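Octenoyl-CoA reductase/carboxylase (Streptomyces sp., PDB 4A0S) reductively carboxylates 2-octenoyl-CoA with NADPH, probably supplying an unusual extender unit for the polyketide synthase that makes cinnabaramide. Local coordinates at residues E146-T151 and L157-R162; R162-E167 and G177-S182. One frame throughout, in Å; residues are numbered along the deposited sequence.

Overall arrangement
Followed from the N terminus, the chain leaves strand 142-143 and enters a long loop, whose two parts 146-151 and 157-162 meet in interaction 1 across only five intervening residues. This folds the loop on itself, with Q161 and R162 at the octanoyl-CoA pocket. Strand 162-163 then pairs with strand 142-143, and R162, shared by both contacts, begins interaction 2. Here 162-167 reaches 177-182 on strand 176-180, closing a second loop of nine residues and tying the pocket wall to the mixed sheet of the GroES-like domain. The two loops follow in series and neither crosses the other. Their centres lie about 13 Å apart, and the contacts touch where E146 meets S182, close to a second subunit.

Interaction 1. Residues E146-T151 and L157-R162; sequences EQEPAT and LGTEQR. With CO8 (octanoyl-coenzyme A), chain E.
E148 reaches from the 146-151 segment to the turn at G158-Q161 and grips it with both carboxylate oxygens. Its CG lies anti to the carbonyl carbon (chi1 -75°) and the chain stays extended beyond CG (chi2 -162°), which carries the carboxylate across to the turn. CD comes to 3.3 Å from T159 N. OE1 accepts two bonds. T159 N, 2.8 Å from E148 OE1, approaches on the syn lone pair, whereas T159 OG1, 3.0 Å from E148 OE1, donates from above the carboxylate plane. OE2 accepts from E160 N, with E160 N to E148 OE2 at 2.8 Å, on the syn side but tilted from the plane, and the same oxygen rests against E160 CB and G158 CA. In this loop of the GroES-like domain the carboxylate thus accepts the successive N-H groups of T159 and E160 in a type I turn, whose last residue, Q161, borders the acyl end of CO8. Next along the segment, A150 CB packs on G158 CA at 3.8 Å and on L157 O, more loosely on L157 CB; T151 OG1 bonds to D145 O. E160, whose N-H binds E148, uses its own OE1 to receive both NH1 and NH2 of R162, end-on and in the guanidinium plane, in a salt bridge whose R162 NH1 to E160 OE1 distance is 2.8 Å. Q161 bends at chi2 (-84°), placing NE2 at 3.5 Å from C8' of CO8; its side chain also touches the NADP-binding H361, while its OE1 is hydrogen-bonded to R328 of the third subunit.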
ATOM      1  N   GLU A 146      21.032 -10.889  -6.972  1.00 16.04           N
ATOM      2  CA  GLU A 146      20.667 -10.784  -5.566  0.50 16.01           C
ATOM      3  C   GLU A 146      21.569  -9.818  -4.786  1.00 16.22           C
ATOM      4  O   GLU A 146      21.306  -9.508  -3.612  1.00 16.25           O
ATOM      5  CB  GLU A 146      20.666 -12.169  -4.933  0.50 16.09           C
ATOM      6  CG  GLU A 146      19.671 -13.141  -5.562  0.50 15.79           C
ATOM      7  CD  GLU A 146      20.178 -13.763  -6.850  0.50 15.82           C
ATOM      8  OE1 GLU A 146      21.245 -13.357  -7.350  0.50 15.96           O
ATOM      9  OE2 GLU A 146      19.502 -14.667  -7.372  0.50 15.72           O
ATOM     10  N   GLN A 147      22.607  -9.318  -5.450  1.00 16.41           N
ATOM     11  CA  GLN A 147      23.526  -8.325  -4.885  0.50 16.67           C
ATOM     12  C   GLN A 147      23.025  -6.914  -5.043  1.00 16.72           C
ATOM     13  O   GLN A 147      23.396  -6.012  -4.287  1.00 17.02           O
ATOM     14  CB  GLN A 147      24.869  -8.385  -5.592  0.50 16.90           C
ATOM     15  CG  GLN A 147      25.889  -9.153  -4.863  0.50 17.05           C
ATOM     16  CD  GLN A 147      27.228  -9.047  -5.532  0.50 17.32           C
ATOM     17  OE1 GLN A 147      27.717 -10.023  -6.080  0.50 17.34           O
ATOM     18  NE2 GLN A 147      27.812  -7.849  -5.527  0.50 17.58           N
ATOM     19  N   GLU A 148      22.190  -6.715  -6.049  1.00 16.59           N
ATOM     20  CA  GLU A 148      21.576  -5.421  -6.324  1.00 16.66           C
ATOM     21  C   GLU A 148      20.615  -5.134  -5.194  1.00 16.55           C
ATOM     22  O   GLU A 148      19.788  -5.968  -4.887  1.00 16.33           O
ATOM     23  CB  GLU A 148      20.699  -5.484  -7.560  1.00 16.53           C
ATOM     24  CG  GLU A 148      21.410  -5.527  -8.817  1.00 18.70           C
ATOM     25  CD  GLU A 148      20.486  -5.145  -9.917  1.00 21.09           C
ATOM     26  OE1 GLU A 148      20.320  -3.929 -10.135  1.00 22.95           O
ATOM     27  OE2 GLU A 148      19.893  -6.059 -10.522  1.00 18.54           O
ATOM     28  N   PRO A 149      20.695  -3.938  -4.606  1.00 16.75           N
ATOM     29  CA  PRO A 149      19.736  -3.560  -3.569  1.00 16.69           C
ATOM     30  C   PRO A 149      18.282  -3.722  -4.000  1.00 16.46           C
ATOM     31  O   PRO A 149      17.477  -4.238  -3.219  1.00 16.32           O
ATOM     32  CB  PRO A 149      20.101  -2.103  -3.292  1.00 16.99           C
ATOM     33  CG  PRO A 149      21.610  -2.115  -3.476  1.00 17.22           C
ATOM     34  CD  PRO A 149      21.809  -2.980  -4.706  1.00 17.08           C
ATOM     35  N   ALA A 150      17.960  -3.327  -5.235  1.00 16.46           N
ATOM     36  CA  ALA A 150      16.567  -3.300  -5.694  1.00 16.31           C
ATOM     37  C   ALA A 150      15.938  -4.677  -5.552  1.00 16.04           C
ATOM     38  O   ALA A 150      14.767  -4.800  -5.199  1.00 15.93           O
ATOM     39  CB  ALA A 150      16.480  -2.806  -7.132  1.00 16.39           C
ATOM     40  N   THR A 151      16.746  -5.711  -5.776  1.00 15.99           N
ATOM     41  CA  THR A 151      16.293  -7.095  -5.687  1.00 15.79           C
ATOM     42  C   THR A 151      15.693  -7.411  -4.319  1.00 15.73           C
ATOM     43  O   THR A 151      14.762  -8.188  -4.216  1.00 15.59           O
ATOM     44  CB  THR A 151      17.444  -8.082  -5.936  1.00 15.81           C
ATOM     45  OG1 THR A 151      17.988  -7.837  -7.231  1.00 15.89           O
ATOM     46  CG2 THR A 151      16.944  -9.543  -5.847  1.00 15.64           C
ATOM     47  N   LEU A 157      12.868  -6.170  -9.646  1.00 15.72           N
ATOM     48  CA  LEU A 157      13.115  -4.758  -9.903  1.00 15.93           C
ATOM     49  C   LEU A 157      14.549  -4.376 -10.184  1.00 16.10           C
ATOM     50  O   LEU A 157      14.804  -3.244 -10.603  1.00 16.33           O
ATOM     51  CB  LEU A 157      12.508  -3.866  -8.804  1.00 15.97           C
ATOM     52  CG  LEU A 157      11.072  -3.410  -9.125  1.00 15.99           C
ATOM     53  CD1 LEU A 157      11.114  -2.392 -10.237  1.00 16.22           C
ATOM     54  CD2 LEU A 157      10.151  -4.566  -9.518  1.00 15.81           C
ATOM     55  N   GLY A 158      15.463  -5.311  -9.981  1.00 16.03           N
ATOM     56  CA  GLY A 158      16.884  -5.032 -10.149  1.00 16.21           C
ATOM     57  C   GLY A 158      17.155  -4.741 -11.601  1.00 16.39           C
ATOM     58  O   GLY A 158      16.494  -5.278 -12.468  1.00 16.32           O
ATOM     59  N   THR A 159      18.135  -3.890 -11.881  1.00 16.84           N
ATOM     60  CA  THR A 159      18.424  -3.562 -13.277  1.00 17.48           C
ATOM     61  C   THR A 159      19.024  -4.768 -14.000  1.00 17.33           C
ATOM     62  O   THR A 159      19.044  -4.809 -15.220  1.00 17.86           O
ATOM     63  CB  THR A 159      19.357  -2.353 -13.397  1.00 18.42           C
ATOM     64  OG1 THR A 159      20.628  -2.678 -12.849  1.00 19.58           O
ATOM     65  CG2 THR A 159      18.806  -1.193 -12.627  1.00 19.09           C
ATOM     66  N   GLU A 160      19.454  -5.774 -13.247  1.00 16.98           N
ATOM     67  CA  GLU A 160      20.012  -6.983 -13.843  1.00 16.96           C
ATOM     68  C   GLU A 160      18.962  -8.088 -13.928  1.00 16.37           C
ATOM     69  O   GLU A 160      19.279  -9.239 -14.204  1.00 16.31           O
ATOM     70  CB  GLU A 160      21.247  -7.463 -13.063  1.00 17.34           C
ATOM     71  CG  GLU A 160      22.418  -6.458 -13.024  1.00 18.05           C
ATOM     72  CD  GLU A 160      22.953  -6.109 -14.398  1.00 19.99           C
ATOM     73  OE1 GLU A 160      22.656  -6.837 -15.369  1.00 20.74           O
ATOM     74  OE2 GLU A 160      23.665  -5.085 -14.509  1.00 21.24           O
ATOM     75  N   GLN A 161      17.708  -7.736 -13.673  1.00 16.24           N
ATOM     76  CA  GLN A 161      16.661  -8.727 -13.753  1.00 16.03           C
ATOM     77  C   GLN A 161      16.546  -9.160 -15.198  1.00 16.14           C
ATOM     78  O   GLN A 161      16.443  -8.328 -16.087  1.00 16.33           O
ATOM     79  CB  GLN A 161      15.319  -8.188 -13.263  1.00 15.92           C
ATOM     80  CG  GLN A 161      14.158  -9.136 -13.509  1.00 15.77           C
ATOM     81  CD  GLN A 161      13.583  -9.018 -14.922  1.00 15.90           C
ATOM     82  OE1 GLN A 161      13.196  -7.925 -15.368  1.00 16.05           O
ATOM     83  NE2 GLN A 161      13.514 -10.143 -15.622  1.00 15.89           N
ATOM     84  N   ARG A 162      16.595 -10.462 -15.406  1.00 16.06           N
ATOM     85  CA  ARG A 162      16.447 -11.052 -16.724  1.00 16.17           C
ATOM     86  C   ARG A 162      15.455 -12.199 -16.710  1.00 16.02           C
ATOM     87  O   ARG A 162      15.123 -12.727 -15.650  1.00 15.83           O
ATOM     88  CB  ARG A 162      17.798 -11.503 -17.259  1.00 16.34           C
ATOM     89  CG  ARG A 162      18.682 -10.331 -17.624  1.00 16.58           C
ATOM     90  CD  ARG A 162      20.017 -10.786 -18.261  1.00 16.80           C
ATOM     91  NE  ARG A 162      20.751  -9.601 -18.677  1.00 17.09           N
ATOM     92  CZ  ARG A 162      21.411  -8.800 -17.849  1.00 17.43           C
ATOM     93  NH1 ARG A 162      21.469  -9.076 -16.548  1.00 16.92           N
ATOM     94  NH2 ARG A 162      22.025  -7.719 -18.325  1.00 18.16           N
TER
HETATM   95  N1A CO8 E1446      19.284  -6.566 -34.400  1.00 37.18           N
HETATM   96  C2A CO8 E1446      20.250  -6.371 -33.501  1.00 37.68           C
HETATM   97  N3A CO8 E1446      20.122  -5.467 -32.536  1.00 37.23           N
HETATM   98  C4A CO8 E1446      18.991  -4.731 -32.458  1.00 37.02           C
HETATM   99  C5A CO8 E1446      17.959  -4.904 -33.371  1.00 36.86           C
HETATM  100  C6A CO8 E1446      18.129  -5.858 -34.371  1.00 37.56           C
HETATM  101  N6A CO8 E1446      17.161  -6.068 -35.269  1.00 36.85           N
HETATM  102  N7A CO8 E1446      16.978  -4.058 -33.052  1.00 36.58           N
HETATM  103  C8A CO8 E1446      17.377  -3.372 -31.979  1.00 36.56           C
HETATM  104  N9A CO8 E1446      18.604  -3.780 -31.618  1.00 36.67           N
HETATM  105  C1B CO8 E1446      19.448  -3.304 -30.489  1.00 35.04           C
HETATM  106  C2B CO8 E1446      20.076  -1.942 -30.803  1.00 35.72           C
HETATM  107  O2B CO8 E1446      21.429  -1.895 -30.295  1.00 34.78           O
HETATM  108  C3B CO8 E1446      19.162  -1.006 -30.017  1.00 36.12           C
HETATM  109  O3B CO8 E1446      19.844   0.189 -29.669  1.00 37.88           O
HETATM  110  P3B CO8 E1446      19.490   1.488 -30.567  1.00 40.91           P
HETATM  111  O7A CO8 E1446      20.916   2.082 -31.085  1.00 41.58           O
HETATM  112  O8A CO8 E1446      18.786   1.014 -31.978  1.00 40.06           O
HETATM  113  O9A CO8 E1446      18.641   2.454 -29.840  1.00 40.39           O
HETATM  114  C4B CO8 E1446      18.815  -1.819 -28.775  1.00 34.18           C
HETATM  115  O4B CO8 E1446      18.653  -3.157 -29.268  1.00 34.78           O
HETATM  116  C5B CO8 E1446      17.428  -1.465 -28.224  1.00 32.21           C
HETATM  117  O5B CO8 E1446      17.104  -2.358 -27.137  1.00 29.83           O
HETATM  118  P1A CO8 E1446      17.852  -2.177 -25.688  1.00 27.22           P
HETATM  119  O1A CO8 E1446      17.224  -3.357 -24.708  1.00 29.32           O
HETATM  120  O2A CO8 E1446      19.342  -2.319 -25.736  1.00 27.39           O
HETATM  121  O3A CO8 E1446      17.491  -0.654 -25.182  1.00 26.23           O
HETATM  122  P2A CO8 E1446      16.226  -0.138 -24.272  1.00 24.16           P
HETATM  123  O4A CO8 E1446      15.794   1.284 -24.855  1.00 25.52           O
HETATM  124  O5A CO8 E1446      16.507  -0.084 -22.800  1.00 24.15           O
HETATM  125  O6A CO8 E1446      14.971  -1.129 -24.610  1.00 24.75           O
HETATM  126  CBP CO8 E1446      13.054  -2.592 -24.127  1.00 20.75           C
HETATM  127  CCP CO8 E1446      14.072  -1.567 -23.572  1.00 22.49           C
HETATM  128  CDP CO8 E1446      12.101  -1.800 -25.039  1.00 17.06           C
HETATM  129  CEP CO8 E1446      12.258  -3.136 -22.940  1.00 19.72           C
HETATM  130  CAP CO8 E1446      13.808  -3.730 -24.895  1.00 20.73           C
HETATM  131  OAP CO8 E1446      14.902  -4.324 -24.123  1.00 23.80           O
HETATM  132  C9P CO8 E1446      12.881  -4.837 -25.467  1.00 21.53           C
HETATM  133  O9P CO8 E1446      12.198  -4.594 -26.470  1.00 20.79           O
HETATM  134  N8P CO8 E1446      12.904  -6.038 -24.843  1.00 22.54           N
HETATM  135  C7P CO8 E1446      12.133  -7.215 -25.342  1.00 24.24           C
HETATM  136  C6P CO8 E1446      10.816  -7.518 -24.573  1.00 28.55           C
HETATM  137  C5P CO8 E1446       9.719  -7.899 -25.597  1.00 29.28           C
HETATM  138  O5P CO8 E1446       9.360  -7.081 -26.439  1.00 32.30           O
HETATM  139  N4P CO8 E1446       9.263  -9.147 -25.678  1.00 30.23           N
HETATM  140  C3P CO8 E1446       9.378 -10.259 -24.741  1.00 27.46           C
HETATM  141  C2P CO8 E1446       7.924 -10.396 -24.263  1.00 25.73           C
HETATM  142  S1P CO8 E1446       7.782 -10.206 -22.447  1.00 19.43           S
HETATM  143  C1' CO8 E1446       7.604 -11.879 -22.043  1.00 20.58           C
HETATM  144  O1' CO8 E1446       7.112 -12.716 -22.822  1.00 23.01           O
HETATM  145  C2' CO8 E1446       8.085 -12.196 -20.791  1.00 17.30           C
HETATM  146  C3' CO8 E1446       8.027 -13.465 -20.261  1.00 14.75           C
HETATM  147  C4' CO8 E1446       8.507 -13.684 -18.964  1.00 12.30           C
HETATM  148  C5' CO8 E1446       9.403 -12.596 -18.391  1.00  8.34           C
HETATM  149  C6' CO8 E1446       9.913 -13.168 -17.050  1.00  3.78           C
HETATM  150  C7' CO8 E1446      10.603 -12.080 -16.276  1.00  2.00           C
HETATM  151  C8' CO8 E1446      11.214 -12.716 -15.024  1.00  2.00           C

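Interaction 2. Residues R162-E167 and G177-S182; sequences RAWGFE and GVVRAS. With CO8 (octanoyl-coenzyme A), chain E.
The wall of the octanoyl-CoA pocket is joined here to the mixed beta-sheet of the GroES-like domain, through the indole of W164 lying against strand 176-180. A163 and F166, on the same short segment, line the ligand: A163 CB packs on the acyl chain, 3.7 Å from C6' of CO8, and F166 CZ lies 3.6 Å from C3P of CO8. Between them the backbone folds tightly, with A163 O accepting from both F166 N and E167 N, and the carboxylate of E167 turns back so that OE1 takes A163 N at 2.7 Å. W164 points toward the strand with CG anti to the backbone N (chi1 -173°), directing its indole at the backbone between G177 and V179. V179 CG1 lies above the ring plane, offset toward the rim, 3.4 Å from W164 CZ2, while G177 CA sits at the ring edge. V179 in turn packs on V65 and V67 of strand 64-73. W164 NE1 donates to V178 O at 2.8 Å, with F170 O as a weak second acceptor; the N-H...O angle to V178 O is a bent 133°, and that oxygen lies 31° out of the indole plane.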
ATOM      1  N   ARG A 162      16.595 -10.462 -15.406  1.00 16.06           N
ATOM      2  CA  ARG A 162      16.447 -11.052 -16.724  1.00 16.17           C
ATOM      3  C   ARG A 162      15.455 -12.199 -16.710  1.00 16.02           C
ATOM      4  O   ARG A 162      15.123 -12.727 -15.650  1.00 15.83           O
ATOM      5  CB  ARG A 162      17.798 -11.503 -17.259  1.00 16.34           C
ATOM      6  CG  ARG A 162      18.682 -10.331 -17.624  1.00 16.58           C
ATOM      7  CD  ARG A 162      20.017 -10.786 -18.261  1.00 16.80           C
ATOM      8  NE  ARG A 162      20.751  -9.601 -18.677  1.00 17.09           N
ATOM      9  CZ  ARG A 162      21.411  -8.800 -17.849  1.00 17.43           C
ATOM     10  NH1 ARG A 162      21.469  -9.076 -16.548  1.00 16.92           N
ATOM     11  NH2 ARG A 162      22.025  -7.719 -18.325  1.00 18.16           N
ATOM     12  N   ALA A 163      14.954 -12.527 -17.896  1.00 16.14           N
ATOM     13  CA  ALA A 163      14.080 -13.665 -18.109  1.00 16.07           C
ATOM     14  C   ALA A 163      14.937 -14.807 -18.611  1.00 16.16           C
ATOM     15  O   ALA A 163      15.510 -14.759 -19.704  1.00 16.38           O
ATOM     16  CB  ALA A 163      12.990 -13.341 -19.122  1.00 16.19           C
ATOM     17  N   TRP A 164      15.031 -15.827 -17.778  1.00 16.03           N
ATOM     18  CA  TRP A 164      15.691 -17.060 -18.116  1.00 16.12           C
ATOM     19  C   TRP A 164      15.319 -17.557 -19.512  1.00 16.32           C
ATOM     20  O   TRP A 164      14.133 -17.615 -19.855  1.00 16.31           O
ATOM     21  CB  TRP A 164      15.269 -18.092 -17.097  1.00 15.97           C
ATOM     22  CG  TRP A 164      16.000 -19.332 -17.235  1.00 16.08           C
ATOM     23  CD1 TRP A 164      17.341 -19.476 -17.308  1.00 16.20           C
ATOM     24  CD2 TRP A 164      15.442 -20.643 -17.259  1.00 16.12           C
ATOM     25  NE1 TRP A 164      17.667 -20.803 -17.408  1.00 16.31           N
ATOM     26  CE2 TRP A 164      16.514 -21.544 -17.379  1.00 16.27           C
ATOM     27  CE3 TRP A 164      14.137 -21.141 -17.226  1.00 16.09           C
ATOM     28  CZ2 TRP A 164      16.328 -22.925 -17.450  1.00 16.38           C
ATOM     29  CZ3 TRP A 164      13.946 -22.515 -17.287  1.00 16.21           C
ATOM     30  CH2 TRP A 164      15.044 -23.394 -17.391  1.00 16.59           C
ATOM     31  N   GLY A 165      16.334 -17.889 -20.311  1.00 16.52           N
ATOM     32  CA  GLY A 165      16.112 -18.401 -21.663  1.00 16.76           C
ATOM     33  C   GLY A 165      15.672 -17.362 -22.673  1.00 16.93           C
ATOM     34  O   GLY A 165      15.400 -17.699 -23.818  1.00 17.16           O
ATOM     35  N   PHE A 166      15.588 -16.102 -22.250  1.00 16.84           N
ATOM     36  CA  PHE A 166      15.243 -15.009 -23.147  1.00 17.22           C
ATOM     37  C   PHE A 166      16.332 -13.937 -23.144  1.00 17.55           C
ATOM     38  O   PHE A 166      16.932 -13.685 -24.165  1.00 18.14           O
ATOM     39  CB  PHE A 166      13.863 -14.421 -22.815  1.00 17.24           C
ATOM     40  CG  PHE A 166      13.437 -13.353 -23.759  1.00 18.11           C
ATOM     41  CD1 PHE A 166      13.017 -13.670 -25.051  1.00 18.52           C
ATOM     42  CD2 PHE A 166      13.492 -12.021 -23.381  1.00 19.18           C
ATOM     43  CE1 PHE A 166      12.634 -12.674 -25.948  1.00 19.89           C
ATOM     44  CE2 PHE A 166      13.106 -11.009 -24.270  1.00 20.50           C
ATOM     45  CZ  PHE A 166      12.677 -11.345 -25.564  1.00 20.37           C
ATOM     46  N   GLU A 167      16.591 -13.324 -21.992  1.00 17.19           N
ATOM     47  CA  GLU A 167      17.787 -12.487 -21.834  1.00 17.37           C
ATOM     48  C   GLU A 167      18.937 -13.272 -21.225  1.00 17.03           C
ATOM     49  O   GLU A 167      19.999 -12.712 -20.953  1.00 17.13           O
ATOM     50  CB  GLU A 167      17.504 -11.253 -20.971  1.00 17.64           C
ATOM     51  CG  GLU A 167      16.597 -10.228 -21.618  1.00 18.07           C
ATOM     52  CD  GLU A 167      15.197 -10.246 -21.059  1.00 21.11           C
ATOM     53  OE1 GLU A 167      14.979 -10.929 -20.039  1.00 19.67           O
ATOM     54  OE2 GLU A 167      14.304  -9.549 -21.624  1.00 22.59           O
ATOM     55  N   GLY A 177      19.239 -27.314 -18.047  1.00 17.22           N
ATOM     56  CA  GLY A 177      19.049 -25.878 -17.933  1.00 16.98           C
ATOM     57  C   GLY A 177      20.019 -25.434 -16.860  1.00 16.90           C
ATOM     58  O   GLY A 177      20.313 -26.189 -15.924  1.00 16.94           O
ATOM     59  N   VAL A 178      20.543 -24.226 -17.019  1.00 16.83           N
ATOM     60  CA  VAL A 178      21.380 -23.617 -15.994  1.00 16.76           C
ATOM     61  C   VAL A 178      20.574 -22.465 -15.409  1.00 16.50           C
ATOM     62  O   VAL A 178      20.082 -21.584 -16.127  1.00 16.45           O
ATOM     63  CB  VAL A 178      22.728 -23.124 -16.549  1.00 16.94           C
ATOM     64  CG1 VAL A 178      23.485 -22.302 -15.494  1.00 16.88           C
ATOM     65  CG2 VAL A 178      23.572 -24.311 -17.009  1.00 17.23           C
ATOM     66  N   VAL A 179      20.406 -22.504 -14.097  1.00 16.38           N
ATOM     67  CA  VAL A 179      19.553 -21.532 -13.453  1.00 16.16           C
ATOM     68  C   VAL A 179      20.231 -21.006 -12.220  1.00 16.13           C
ATOM     69  O   VAL A 179      21.039 -21.691 -11.618  1.00 16.26           O
ATOM     70  CB  VAL A 179      18.190 -22.149 -13.063  1.00 16.06           C
ATOM     71  CG1 VAL A 179      17.588 -22.889 -14.247  1.00 16.16           C
ATOM     72  CG2 VAL A 179      18.315 -23.121 -11.871  1.00 16.12           C
ATOM     73  N   ARG A 180      19.887 -19.787 -11.834  1.00 15.99           N
ATOM     74  CA  ARG A 180      20.286 -19.312 -10.527  1.00 15.96           C
ATOM     75  C   ARG A 180      19.422 -20.020  -9.489  1.00 15.89           C
ATOM     76  O   ARG A 180      18.265 -20.323  -9.739  1.00 15.80           O
ATOM     77  CB  ARG A 180      20.142 -17.799 -10.423  1.00 15.88           C
ATOM     78  CG  ARG A 180      21.031 -17.072 -11.405  1.00 16.43           C
ATOM     79  CD  ARG A 180      21.295 -15.642 -10.961  1.00 17.11           C
ATOM     80  NE  ARG A 180      22.540 -15.172 -11.577  1.00 20.30           N
ATOM     81  CZ  ARG A 180      22.831 -13.896 -11.809  1.00 20.23           C
ATOM     82  NH1 ARG A 180      21.971 -12.950 -11.471  1.00 20.48           N
ATOM     83  NH2 ARG A 180      23.980 -13.552 -12.365  1.00 21.92           N
ATOM     84  N   ALA A 181      20.009 -20.286  -8.331  1.00 15.98           N
ATOM     85  CA  ALA A 181      19.314 -21.003  -7.286  1.00 15.98           C
ATOM     86  C   ALA A 181      18.006 -20.290  -6.914  1.00 15.80           C
ATOM     87  O   ALA A 181      17.052 -20.924  -6.474  1.00 15.78           O
ATOM     88  CB  ALA A 181      20.209 -21.159  -6.092  1.00 16.13           C
ATOM     89  N   SER A 182      17.962 -18.980  -7.116  1.00 15.69           N
ATOM     90  CA  SER A 182      16.768 -18.209  -6.780  1.00 15.55           C
ATOM     91  C   SER A 182      15.706 -18.278  -7.873  1.00 15.46           C
ATOM     92  O   SER A 182      14.710 -17.539  -7.823  1.00 15.36           O
ATOM     93  CB  SER A 182      17.132 -16.756  -6.502  1.00 15.52           C
ATOM     94  OG  SER A 182      17.769 -16.204  -7.633  1.00 15.55           O
TER
HETATM   95  N1A CO8 E1446      19.284  -6.566 -34.400  1.00 37.18           N
HETATM   96  C2A CO8 E1446      20.250  -6.371 -33.501  1.00 37.68           C
HETATM   97  N3A CO8 E1446      20.122  -5.467 -32.536  1.00 37.23           N
HETATM   98  C4A CO8 E1446      18.991  -4.731 -32.458  1.00 37.02           C
HETATM   99  C5A CO8 E1446      17.959  -4.904 -33.371  1.00 36.86           C
HETATM  100  C6A CO8 E1446      18.129  -5.858 -34.371  1.00 37.56           C
HETATM  101  N6A CO8 E1446      17.161  -6.068 -35.269  1.00 36.85           N
HETATM  102  N7A CO8 E1446      16.978  -4.058 -33.052  1.00 36.58           N
HETATM  103  C8A CO8 E1446      17.377  -3.372 -31.979  1.00 36.56           C
HETATM  104  N9A CO8 E1446      18.604  -3.780 -31.618  1.00 36.67           N
HETATM  105  C1B CO8 E1446      19.448  -3.304 -30.489  1.00 35.04           C
HETATM  106  C2B CO8 E1446      20.076  -1.942 -30.803  1.00 35.72           C
HETATM  107  O2B CO8 E1446      21.429  -1.895 -30.295  1.00 34.78           O
HETATM  108  C3B CO8 E1446      19.162  -1.006 -30.017  1.00 36.12           C
HETATM  109  O3B CO8 E1446      19.844   0.189 -29.669  1.00 37.88           O
HETATM  110  P3B CO8 E1446      19.490   1.488 -30.567  1.00 40.91           P
HETATM  111  O7A CO8 E1446      20.916   2.082 -31.085  1.00 41.58           O
HETATM  112  O8A CO8 E1446      18.786   1.014 -31.978  1.00 40.06           O
HETATM  113  O9A CO8 E1446      18.641   2.454 -29.840  1.00 40.39           O
HETATM  114  C4B CO8 E1446      18.815  -1.819 -28.775  1.00 34.18           C
HETATM  115  O4B CO8 E1446      18.653  -3.157 -29.268  1.00 34.78           O
HETATM  116  C5B CO8 E1446      17.428  -1.465 -28.224  1.00 32.21           C
HETATM  117  O5B CO8 E1446      17.104  -2.358 -27.137  1.00 29.83           O
HETATM  118  P1A CO8 E1446      17.852  -2.177 -25.688  1.00 27.22           P
HETATM  119  O1A CO8 E1446      17.224  -3.357 -24.708  1.00 29.32           O
HETATM  120  O2A CO8 E1446      19.342  -2.319 -25.736  1.00 27.39           O
HETATM  121  O3A CO8 E1446      17.491  -0.654 -25.182  1.00 26.23           O
HETATM  122  P2A CO8 E1446      16.226  -0.138 -24.272  1.00 24.16           P
HETATM  123  O4A CO8 E1446      15.794   1.284 -24.855  1.00 25.52           O
HETATM  124  O5A CO8 E1446      16.507  -0.084 -22.800  1.00 24.15           O
HETATM  125  O6A CO8 E1446      14.971  -1.129 -24.610  1.00 24.75           O
HETATM  126  CBP CO8 E1446      13.054  -2.592 -24.127  1.00 20.75           C
HETATM  127  CCP CO8 E1446      14.072  -1.567 -23.572  1.00 22.49           C
HETATM  128  CDP CO8 E1446      12.101  -1.800 -25.039  1.00 17.06           C
HETATM  129  CEP CO8 E1446      12.258  -3.136 -22.940  1.00 19.72           C
HETATM  130  CAP CO8 E1446      13.808  -3.730 -24.895  1.00 20.73           C
HETATM  131  OAP CO8 E1446      14.902  -4.324 -24.123  1.00 23.80           O
HETATM  132  C9P CO8 E1446      12.881  -4.837 -25.467  1.00 21.53           C
HETATM  133  O9P CO8 E1446      12.198  -4.594 -26.470  1.00 20.79           O
HETATM  134  N8P CO8 E1446      12.904  -6.038 -24.843  1.00 22.54           N
HETATM  135  C7P CO8 E1446      12.133  -7.215 -25.342  1.00 24.24           C
HETATM  136  C6P CO8 E1446      10.816  -7.518 -24.573  1.00 28.55           C
HETATM  137  C5P CO8 E1446       9.719  -7.899 -25.597  1.00 29.28           C
HETATM  138  O5P CO8 E1446       9.360  -7.081 -26.439  1.00 32.30           O
HETATM  139  N4P CO8 E1446       9.263  -9.147 -25.678  1.00 30.23           N
HETATM  140  C3P CO8 E1446       9.378 -10.259 -24.741  1.00 27.46           C
HETATM  141  C2P CO8 E1446       7.924 -10.396 -24.263  1.00 25.73           C
HETATM  142  S1P CO8 E1446       7.782 -10.206 -22.447  1.00 19.43           S
HETATM  143  C1' CO8 E1446       7.604 -11.879 -22.043  1.00 20.58           C
HETATM  144  O1' CO8 E1446       7.112 -12.716 -22.822  1.00 23.01           O
HETATM  145  C2' CO8 E1446       8.085 -12.196 -20.791  1.00 17.30           C
HETATM  146  C3' CO8 E1446       8.027 -13.465 -20.261  1.00 14.75           C
HETATM  147  C4' CO8 E1446       8.507 -13.684 -18.964  1.00 12.30           C
HETATM  148  C5' CO8 E1446       9.403 -12.596 -18.391  1.00  8.34           C
HETATM  149  C6' CO8 E1446       9.913 -13.168 -17.050  1.00  3.78           C
HETATM  150  C7' CO8 E1446      10.603 -12.080 -16.276  1.00  2.00           C
HETATM  151  C8' CO8 E1446      11.214 -12.716 -15.024  1.00  2.00           C